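Local coordinates for putative beta-glucosidase (Bifidobacterium adolescentis, PDB 5WAB), which is a family 3 glycoside hydrolase with beta-glucosidase activity that probably releases sugar units from the non-reducing ends of glycosides, at residues Gln192-Cys198 with Tyr225-Ser231. Residues are numbered along the deposited sequence; the frame is centred on the assembly and turned at random.
Sequences QPWTIMC and YEGIVMS
Two neighbouring parallel strands of the TIM-barrel-like N-terminal domain of this family 3 glycoside hydrolase pair here, joined by a right-handed beta-alpha-beta crossover through helix 212-222. Strands 195-198 and 228-230 run 4.5 Å apart at closest approach, their directions 31° apart, with Thr195 opposite Ile228, Ile196 opposite Val229 and Met197 opposite Met230 (CA-CA 4.6-4.9 Å). From Thr195 and Ile228 onward the backbones are extended, and the hydrogen bonds alternate in direction between the strands: Ile228 N to Trp194 O 3.2 Å, Ile196 N to Ile228 O 2.7 Å, Met230 N to Ile196 O 2.7 Å and Cys198 N to Met230 O 2.9 Å. Thr195, Met197, Ile228 and Met230 share one face, where Thr195 CG2 lies 3.6 Å from Met230 SD; Leu284 and Met281 of helix 271-292 pack against Thr195 and Ile228, respectively. Ile196 and Val229 take the other face, against Leu219 of the crossover helix. Before the strands, Gln192 (chi1 and chi2 both m) accepts Glu226 N at OE1, 3.1 Å. An ideal CB on Gly227 would clash with Pro193 O, so the close backbones suit glycine. The t rotamer of Tyr225 sets one ring face against Ile196, whose CD1 makes a CH-pi contact 3.5 Å from the ring centroid, while the phenol turns back on its own segment, Tyr225 OH donating a very short 2.5 Å hydrogen bond to Ile228 O.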
loop_
_atom_site.group_PDB
_atom_site.type_symbol
_atom_site.label_atom_id
_atom_site.label_comp_id
_atom_site.label_asym_id
_atom_site.label_seq_id
_atom_site.Cartn_x
_atom_site.Cartn_y
_atom_site.Cartn_z
ATOM N N GLN A 192 1.566 4.396 16.301
ATOM C CA GLN A 192 1.508 3.288 17.240
ATOM C C GLN A 192 0.100 2.755 17.095
ATOM O O GLN A 192 -0.805 3.175 17.829
ATOM C CB GLN A 192 1.813 3.711 18.682
ATOM C CG GLN A 192 3.302 3.724 19.072
ATOM C CD GLN A 192 3.862 2.327 19.375
ATOM O OE1 GLN A 192 3.112 1.365 19.565
ATOM N NE2 GLN A 192 5.189 2.218 19.417
ATOM N N PRO A 193 -0.129 1.857 16.143
ATOM C CA PRO A 193 -1.500 1.420 15.885
ATOM C C PRO A 193 -2.056 0.730 17.115
ATOM O O PRO A 193 -1.400 -0.117 17.726
ATOM C CB PRO A 193 -1.352 0.458 14.700
ATOM C CG PRO A 193 0.039 0.675 14.173
ATOM C CD PRO A 193 0.853 1.117 15.338
ATOM N N TRP A 194 -3.272 1.111 17.490
ATOM C CA TRP A 194 -3.842 0.529 18.691
ATOM C C TRP A 194 -4.151 -0.953 18.507
ATOM O O TRP A 194 -4.341 -1.660 19.502
ATOM C CB TRP A 194 -5.080 1.338 19.112
ATOM C CG TRP A 194 -4.741 2.787 19.422
ATOM C CD1 TRP A 194 -3.489 3.321 19.578
ATOM C CD2 TRP A 194 -5.660 3.876 19.618
ATOM N NE1 TRP A 194 -3.570 4.666 19.850
ATOM C CE2 TRP A 194 -4.890 5.032 19.883
ATOM C CE3 TRP A 194 -7.054 3.986 19.597
ATOM C CZ2 TRP A 194 -5.472 6.279 20.125
ATOM C CZ3 TRP A 194 -7.627 5.217 19.840
ATOM C CH2 TRP A 194 -6.837 6.349 20.096
ATOM N N THR A 195 -4.151 -1.436 17.268
ATOM C CA THR A 195 -4.506 -2.811 16.950
ATOM C C THR A 195 -3.706 -3.247 15.724
ATOM O O THR A 195 -3.428 -2.439 14.832
ATOM C CB THR A 195 -6.021 -2.927 16.712
ATOM O OG1 THR A 195 -6.709 -2.771 17.960
ATOM C CG2 THR A 195 -6.390 -4.265 16.118
ATOM N N ILE A 196 -3.295 -4.513 15.716
ATOM C CA ILE A 196 -2.649 -5.138 14.569
ATOM C C ILE A 196 -3.388 -6.435 14.273
ATOM O O ILE A 196 -3.794 -7.146 15.197
ATOM C CB ILE A 196 -1.155 -5.407 14.839
ATOM C CG1 ILE A 196 -0.372 -4.093 14.835
ATOM C CG2 ILE A 196 -0.575 -6.388 13.814
ATOM C CD1 ILE A 196 1.109 -4.278 14.993
ATOM N N MET A 197 -3.587 -6.733 12.990
ATOM C CA MET A 197 -4.205 -7.983 12.562
ATOM C C MET A 197 -3.142 -8.891 11.964
ATOM O O MET A 197 -2.444 -8.497 11.024
ATOM C CB MET A 197 -5.312 -7.741 11.539
ATOM C CG MET A 197 -5.992 -9.029 11.084
ATOM S SD MET A 197 -7.375 -8.763 9.958
ATOM C CE MET A 197 -8.175 -7.359 10.731
ATOM N N CYS A 198 -3.029 -10.101 12.496
ATOM C CA CYS A 198 -2.090 -11.061 11.948
ATOM C C CYS A 198 -2.682 -11.715 10.703
ATOM O O CYS A 198 -3.893 -11.682 10.468
ATOM C CB CYS A 198 -1.735 -12.128 12.985
ATOM S SG CYS A 198 -2.941 -13.472 13.095
ATOM N N TYR A 225 6.159 -2.279 20.097
ATOM C CA TYR A 225 4.732 -2.159 19.831
ATOM C C TYR A 225 3.958 -2.179 21.145
ATOM O O TYR A 225 4.123 -3.089 21.965
ATOM C CB TYR A 225 4.265 -3.291 18.921
ATOM C CG TYR A 225 2.778 -3.293 18.650
ATOM C CD1 TYR A 225 2.159 -2.207 18.044
ATOM C CD2 TYR A 225 1.995 -4.386 18.989
ATOM C CE1 TYR A 225 0.807 -2.208 17.798
ATOM C CE2 TYR A 225 0.643 -4.399 18.737
ATOM C CZ TYR A 225 0.054 -3.307 18.145
ATOM O OH TYR A 225 -1.298 -3.318 17.897
ATOM N N GLU A 226 3.110 -1.176 21.344
ATOM C CA GLU A 226 2.388 -1.020 22.597
ATOM C C GLU A 226 0.941 -1.487 22.519
ATOM O O GLU A 226 0.250 -1.499 23.543
ATOM C CB GLU A 226 2.423 0.449 23.025
ATOM C CG GLU A 226 3.817 1.010 23.225
ATOM C CD GLU A 226 3.803 2.505 23.496
ATOM O OE1 GLU A 226 2.799 3.172 23.151
ATOM O OE2 GLU A 226 4.797 3.015 24.054
ATOM N N GLY A 227 0.475 -1.888 21.345
ATOM C CA GLY A 227 -0.922 -2.156 21.111
ATOM C C GLY A 227 -1.292 -3.616 21.206
ATOM O O GLY A 227 -0.589 -4.426 21.815
ATOM N N ILE A 228 -2.391 -3.957 20.546
ATOM C CA ILE A 228 -3.006 -5.276 20.598
ATOM C C ILE A 228 -2.818 -5.978 19.261
ATOM O O ILE A 228 -2.707 -5.335 18.211
ATOM C CB ILE A 228 -4.507 -5.102 20.925
ATOM C CG1 ILE A 228 -4.679 -4.678 22.373
ATOM C CG2 ILE A 228 -5.324 -6.329 20.576
ATOM C CD1 ILE A 228 -3.686 -5.319 23.277
ATOM N N VAL A 229 -2.784 -7.310 19.303
ATOM C CA VAL A 229 -2.767 -8.141 18.106
ATOM C C VAL A 229 -4.054 -8.951 18.084
ATOM O O VAL A 229 -4.404 -9.600 19.077
ATOM C CB VAL A 229 -1.543 -9.072 18.051
ATOM C CG1 VAL A 229 -1.533 -9.835 16.742
ATOM C CG2 VAL A 229 -0.260 -8.284 18.243
ATOM N N MET A 230 -4.764 -8.897 16.968
ATOM C CA MET A 230 -5.930 -9.733 16.754
ATOM C C MET A 230 -5.693 -10.629 15.552
ATOM O O MET A 230 -4.878 -10.331 14.676
ATOM C CB MET A 230 -7.190 -8.889 16.531
ATOM C CG MET A 230 -7.117 -7.999 15.304
ATOM S SD MET A 230 -8.579 -6.969 15.172
ATOM C CE MET A 230 -9.805 -8.233 15.082
ATOM N N SER A 231 -6.438 -11.718 15.501
ATOM C CA SER A 231 -6.334 -12.641 14.390
ATOM C C SER A 231 -7.232 -12.185 13.249
ATOM O O SER A 231 -8.219 -11.470 13.445
ATOM C CB SER A 231 -6.745 -14.045 14.819
ATOM O OG SER A 231 -8.149 -14.080 15.021
#